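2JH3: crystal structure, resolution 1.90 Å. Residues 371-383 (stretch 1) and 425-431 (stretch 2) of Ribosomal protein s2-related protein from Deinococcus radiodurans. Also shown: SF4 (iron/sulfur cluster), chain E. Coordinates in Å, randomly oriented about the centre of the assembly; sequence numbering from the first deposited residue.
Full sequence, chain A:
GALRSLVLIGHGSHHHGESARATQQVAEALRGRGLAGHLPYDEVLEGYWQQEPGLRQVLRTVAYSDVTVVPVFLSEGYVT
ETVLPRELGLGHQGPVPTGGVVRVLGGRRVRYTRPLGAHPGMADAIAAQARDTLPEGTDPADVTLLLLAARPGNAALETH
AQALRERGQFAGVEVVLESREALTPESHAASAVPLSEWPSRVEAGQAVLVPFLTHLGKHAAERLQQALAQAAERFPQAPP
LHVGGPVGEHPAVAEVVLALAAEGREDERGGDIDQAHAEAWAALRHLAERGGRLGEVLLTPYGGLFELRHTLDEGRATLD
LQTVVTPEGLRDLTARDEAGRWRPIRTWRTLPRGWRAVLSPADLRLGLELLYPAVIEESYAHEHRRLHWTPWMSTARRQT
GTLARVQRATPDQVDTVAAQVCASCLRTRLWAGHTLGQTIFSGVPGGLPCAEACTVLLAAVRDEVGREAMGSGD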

# COMPACT_ATOMS: atom_id res chain seq x y z
N LEU A 371 10.84 5.21 -15.98
CA LEU A 371 10.08 5.60 -14.81
C LEU A 371 8.73 4.88 -14.76
O LEU A 371 8.30 4.30 -13.76
CB LEU A 371 9.81 7.09 -14.86
CG LEU A 371 8.88 7.62 -13.73
CD1 LEU A 371 9.45 7.49 -12.39
CD2 LEU A 371 8.62 9.09 -13.97
N TYR A 372 8.07 4.92 -15.91
CA TYR A 372 6.76 4.30 -16.06
C TYR A 372 6.68 3.50 -17.39
O TYR A 372 6.03 3.90 -18.34
CB TYR A 372 5.64 5.36 -16.06
CG TYR A 372 5.15 5.96 -14.73
CD1 TYR A 372 4.67 5.14 -13.69
CD2 TYR A 372 5.08 7.33 -14.55
CE1 TYR A 372 4.18 5.67 -12.55
CE2 TYR A 372 4.59 7.89 -13.37
CZ TYR A 372 4.07 7.04 -12.38
OH TYR A 372 3.58 7.48 -11.14
N PRO A 373 7.30 2.32 -17.44
CA PRO A 373 7.34 1.48 -18.65
C PRO A 373 5.99 1.20 -19.26
O PRO A 373 5.08 0.81 -18.56
CB PRO A 373 7.93 0.18 -18.15
CG PRO A 373 8.66 0.55 -17.03
CD PRO A 373 8.04 1.67 -16.35
N ALA A 374 5.89 1.48 -20.57
CA ALA A 374 4.76 1.17 -21.42
C ALA A 374 3.53 2.02 -21.22
O ALA A 374 2.62 1.90 -22.00
CB ALA A 374 4.37 -0.36 -21.38
N VAL A 375 3.55 2.91 -20.24
CA VAL A 375 2.40 3.71 -19.93
C VAL A 375 2.08 4.68 -21.07
O VAL A 375 0.94 4.90 -21.39
CB VAL A 375 2.61 4.40 -18.54
CG1 VAL A 375 1.60 5.45 -18.30
CG2 VAL A 375 2.56 3.38 -17.41
N ILE A 376 3.08 5.36 -21.62
CA ILE A 376 2.81 6.33 -22.69
C ILE A 376 2.15 5.70 -23.96
O ILE A 376 1.12 6.15 -24.42
CB ILE A 376 4.13 7.12 -23.08
CG1 ILE A 376 4.56 8.13 -22.00
CG2 ILE A 376 3.99 7.74 -24.46
CD1 ILE A 376 3.60 8.80 -21.35
N GLU A 377 2.73 4.60 -24.40
CA GLU A 377 2.33 3.87 -25.57
C GLU A 377 0.93 3.23 -25.40
O GLU A 377 0.11 3.22 -26.31
CB GLU A 377 3.38 2.77 -25.79
CG GLU A 377 4.81 3.28 -26.16
CD GLU A 377 5.79 3.38 -25.00
OE1 GLU A 377 5.35 3.38 -23.86
OE2 GLU A 377 7.00 3.53 -25.25
N GLU A 378 0.69 2.63 -24.25
CA GLU A 378 -0.62 2.02 -23.93
C GLU A 378 -1.71 2.99 -23.79
O GLU A 378 -2.81 2.78 -24.29
CB GLU A 378 -0.52 1.18 -22.66
CG GLU A 378 0.24 -0.02 -22.92
CD GLU A 378 0.48 -0.88 -21.69
OE1 GLU A 378 0.28 -0.40 -20.54
OE2 GLU A 378 0.94 -2.05 -21.86
N SER A 379 -1.43 4.09 -23.08
CA SER A 379 -2.39 5.15 -22.93
C SER A 379 -2.79 5.77 -24.29
O SER A 379 -3.99 6.01 -24.57
CB SER A 379 -1.87 6.20 -21.95
OG SER A 379 -1.78 5.65 -20.60
N TYR A 380 -1.77 5.98 -25.15
CA TYR A 380 -1.95 6.53 -26.50
C TYR A 380 -2.84 5.62 -27.31
O TYR A 380 -3.80 6.05 -27.96
CB TYR A 380 -0.63 6.72 -27.22
CG TYR A 380 -0.80 7.33 -28.58
CD1 TYR A 380 -0.97 8.66 -28.70
CD2 TYR A 380 -0.81 6.53 -29.76
CE1 TYR A 380 -1.17 9.26 -29.96
CE2 TYR A 380 -0.99 7.10 -31.01
CZ TYR A 380 -1.21 8.47 -31.11
OH TYR A 380 -1.39 9.10 -32.35
N ALA A 381 -2.49 4.35 -27.30
CA ALA A 381 -3.24 3.33 -28.03
C ALA A 381 -4.70 3.20 -27.55
O ALA A 381 -5.61 3.04 -28.35
CB ALA A 381 -2.55 2.06 -27.87
N HIS A 382 -4.91 3.29 -26.24
CA HIS A 382 -6.26 3.22 -25.72
C HIS A 382 -7.13 4.39 -26.18
O HIS A 382 -8.23 4.14 -26.62
CB HIS A 382 -6.24 3.06 -24.20
CG HIS A 382 -7.58 2.76 -23.63
ND1 HIS A 382 -8.32 1.66 -24.02
CD2 HIS A 382 -8.29 3.37 -22.67
CE1 HIS A 382 -9.42 1.60 -23.30
NE2 HIS A 382 -9.44 2.63 -22.48
N GLU A 383 -6.62 5.62 -26.14
CA GLU A 383 -7.33 6.81 -26.64
C GLU A 383 -7.70 6.74 -28.16
O GLU A 383 -8.74 7.27 -28.60
CB GLU A 383 -6.47 8.04 -26.41
CG GLU A 383 -6.37 8.55 -25.04
CD GLU A 383 -7.66 9.10 -24.37
OE1 GLU A 383 -8.78 9.09 -24.91
OE2 GLU A 383 -7.51 9.52 -23.21
N CYS A 425 -2.53 -0.35 -7.50
CA CYS A 425 -2.07 0.02 -8.81
C CYS A 425 -2.82 1.24 -9.35
O CYS A 425 -4.03 1.37 -9.14
CB CYS A 425 -2.31 -1.16 -9.76
SG CYS A 425 -1.34 -1.07 -11.29
N LEU A 426 -2.15 2.10 -10.10
CA LEU A 426 -2.84 3.17 -10.88
C LEU A 426 -3.73 2.70 -12.04
O LEU A 426 -4.66 3.41 -12.53
CB LEU A 426 -1.79 4.10 -11.44
CG LEU A 426 -1.28 5.38 -10.70
CD1 LEU A 426 -1.72 5.56 -9.34
CD2 LEU A 426 0.22 5.74 -10.93
N ARG A 427 -3.39 1.56 -12.58
CA ARG A 427 -4.00 1.09 -13.82
C ARG A 427 -5.40 0.53 -13.60
O ARG A 427 -5.80 0.22 -12.44
CB ARG A 427 -3.10 0.02 -14.45
CG ARG A 427 -1.82 0.56 -14.99
CD ARG A 427 -1.07 -0.55 -15.68
NE ARG A 427 0.00 -0.15 -16.64
CZ ARG A 427 1.30 -0.40 -16.56
NH1 ARG A 427 2.08 -0.12 -17.58
NH2 ARG A 427 1.81 -1.05 -15.52
N THR A 428 -6.14 0.47 -14.71
CA THR A 428 -7.51 -0.07 -14.81
C THR A 428 -7.46 -1.35 -15.68
O THR A 428 -7.05 -1.30 -16.83
CB THR A 428 -8.46 0.98 -15.51
OG1 THR A 428 -8.59 2.15 -14.68
CG2 THR A 428 -9.88 0.42 -15.68
N ARG A 429 -7.86 -2.46 -15.07
CA ARG A 429 -7.79 -3.83 -15.70
C ARG A 429 -8.79 -4.04 -16.78
O ARG A 429 -9.85 -4.61 -16.59
CB ARG A 429 -7.80 -4.92 -14.61
CG ARG A 429 -8.95 -4.90 -13.65
CD ARG A 429 -8.63 -5.85 -12.49
NE ARG A 429 -9.69 -5.99 -11.47
CZ ARG A 429 -9.84 -5.15 -10.45
NH1 ARG A 429 -10.77 -5.39 -9.55
NH2 ARG A 429 -9.04 -4.09 -10.29
N LEU A 430 -8.42 -3.63 -17.98
CA LEU A 430 -9.24 -3.78 -19.17
C LEU A 430 -9.57 -5.26 -19.46
O LEU A 430 -10.64 -5.60 -19.98
CB LEU A 430 -8.47 -3.24 -20.34
CG LEU A 430 -8.75 -1.83 -20.86
CD1 LEU A 430 -9.36 -0.83 -19.90
CD2 LEU A 430 -7.56 -1.35 -21.66
N TRP A 431 -8.63 -6.10 -19.08
CA TRP A 431 -8.69 -7.52 -19.36
C TRP A 431 -9.75 -8.19 -18.49
O TRP A 431 -10.09 -9.34 -18.72
CB TRP A 431 -7.32 -8.17 -19.14
CG TRP A 431 -6.71 -7.95 -17.72
CD1 TRP A 431 -5.82 -6.99 -17.38
CD2 TRP A 431 -6.94 -8.71 -16.53
NE1 TRP A 431 -5.52 -7.04 -16.05
CE2 TRP A 431 -6.16 -8.12 -15.51
CE3 TRP A 431 -7.71 -9.85 -16.22
CZ2 TRP A 431 -6.15 -8.59 -14.19
CZ3 TRP A 431 -7.65 -10.35 -14.92
CH2 TRP A 431 -6.89 -9.73 -13.93
FE1 SF4 E . -2.60 -4.69 -14.09
FE2 SF4 E . -0.87 -5.74 -12.28
FE3 SF4 E . -1.71 -3.17 -12.06
FE4 SF4 E . -3.44 -5.22 -11.55
S1 SF4 E . -1.53 -4.72 -10.33
S2 SF4 E . -3.92 -3.36 -12.82
S3 SF4 E . -2.77 -6.78 -13.13
S4 SF4 E . -0.35 -3.99 -13.73
O HOH W 1 -0.55 1.57 -18.76

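The two stretches meet largely through side chains: Val 375 CA lies 9.2 Å from Arg 427 CA, His 382 CA lies 10.0 Å from Leu 430 CA, and no main-chain to main-chain hydrogen bond crosses. Together they bury 256 Å², counting both sides. Stretch 1 leaves one helix at Tyr 372 and starts another at Val 375, with Ala 374 in the N-cap position; Ala 374 O accepts from Glu 378 N at 3.1 Å. Val 375, Glu 378 and His 382 follow at intervals of three and four residues, so their CA-to-CB bonds all point toward stretch 2.

Arg 427 is the centre of the contact, with 71 Å² covered. Its chi1 of -70° (m), followed by chi2 and chi3 in t, extends the chain and carries the guanidinium to the start of the helix. There Arg 427 NH1 gives a weak hydrogen bond to Pro 373 O (3.3 Å, 133°), an acceptor lying near the guanidinium plane. A second weak hydrogen bond, from Arg 427 NH1 to Glu 378 OE1 (3.5 Å, 141°), is part of a salt bridge. Glu 378 reaches this site with chi1 m (-72°) and chi2 t (176°), an extended chain that brings its carboxylate up to the arginine. The long direct contact is supplemented by water 1, which donates to Glu 378 OE1 and accepts from Arg 427 NE, with its oxygen 2.8 Å from each of these atoms. Val 375, chi1 t (168°), places CG2 3.5 Å from Arg 427 NH1, setting a methyl group obliquely beside the guanidinium.

Each end of the contact pairs a ring with a leucine methyl. Tyr 372 has its CA-to-CB bond sideways, but chi1 m (-79°) brings the ring end nearer: Tyr 372 CE1 is 4.3 Å and Tyr 372 OH 3.8 Å from Leu 426 CD2, in an oblique approach. At the other end, His 382 takes chi1 t (-170°) and meets Leu 430, whose CD2 lies 3.9 Å from His 382 CE1. The same methyl, Leu 430 CD2, is 4.2 Å from the centroid of the His 382 ring, 30° off the ring normal, an off-centre CH-pi contact. Both leucines have chi1 and chi2 between the usual wells.

Stretch 2 is also tied to the iron-sulfur cluster. Cys 425, chi1 t (-161°), binds FE3 of SF4 through SG at 2.3 Å, while Arg 427 N donates to Cys 425 SG at 3.6 Å and 162°. Arg 427 CB lies 3.8 Å from S2 of SF4, so this residue spans cluster and helix.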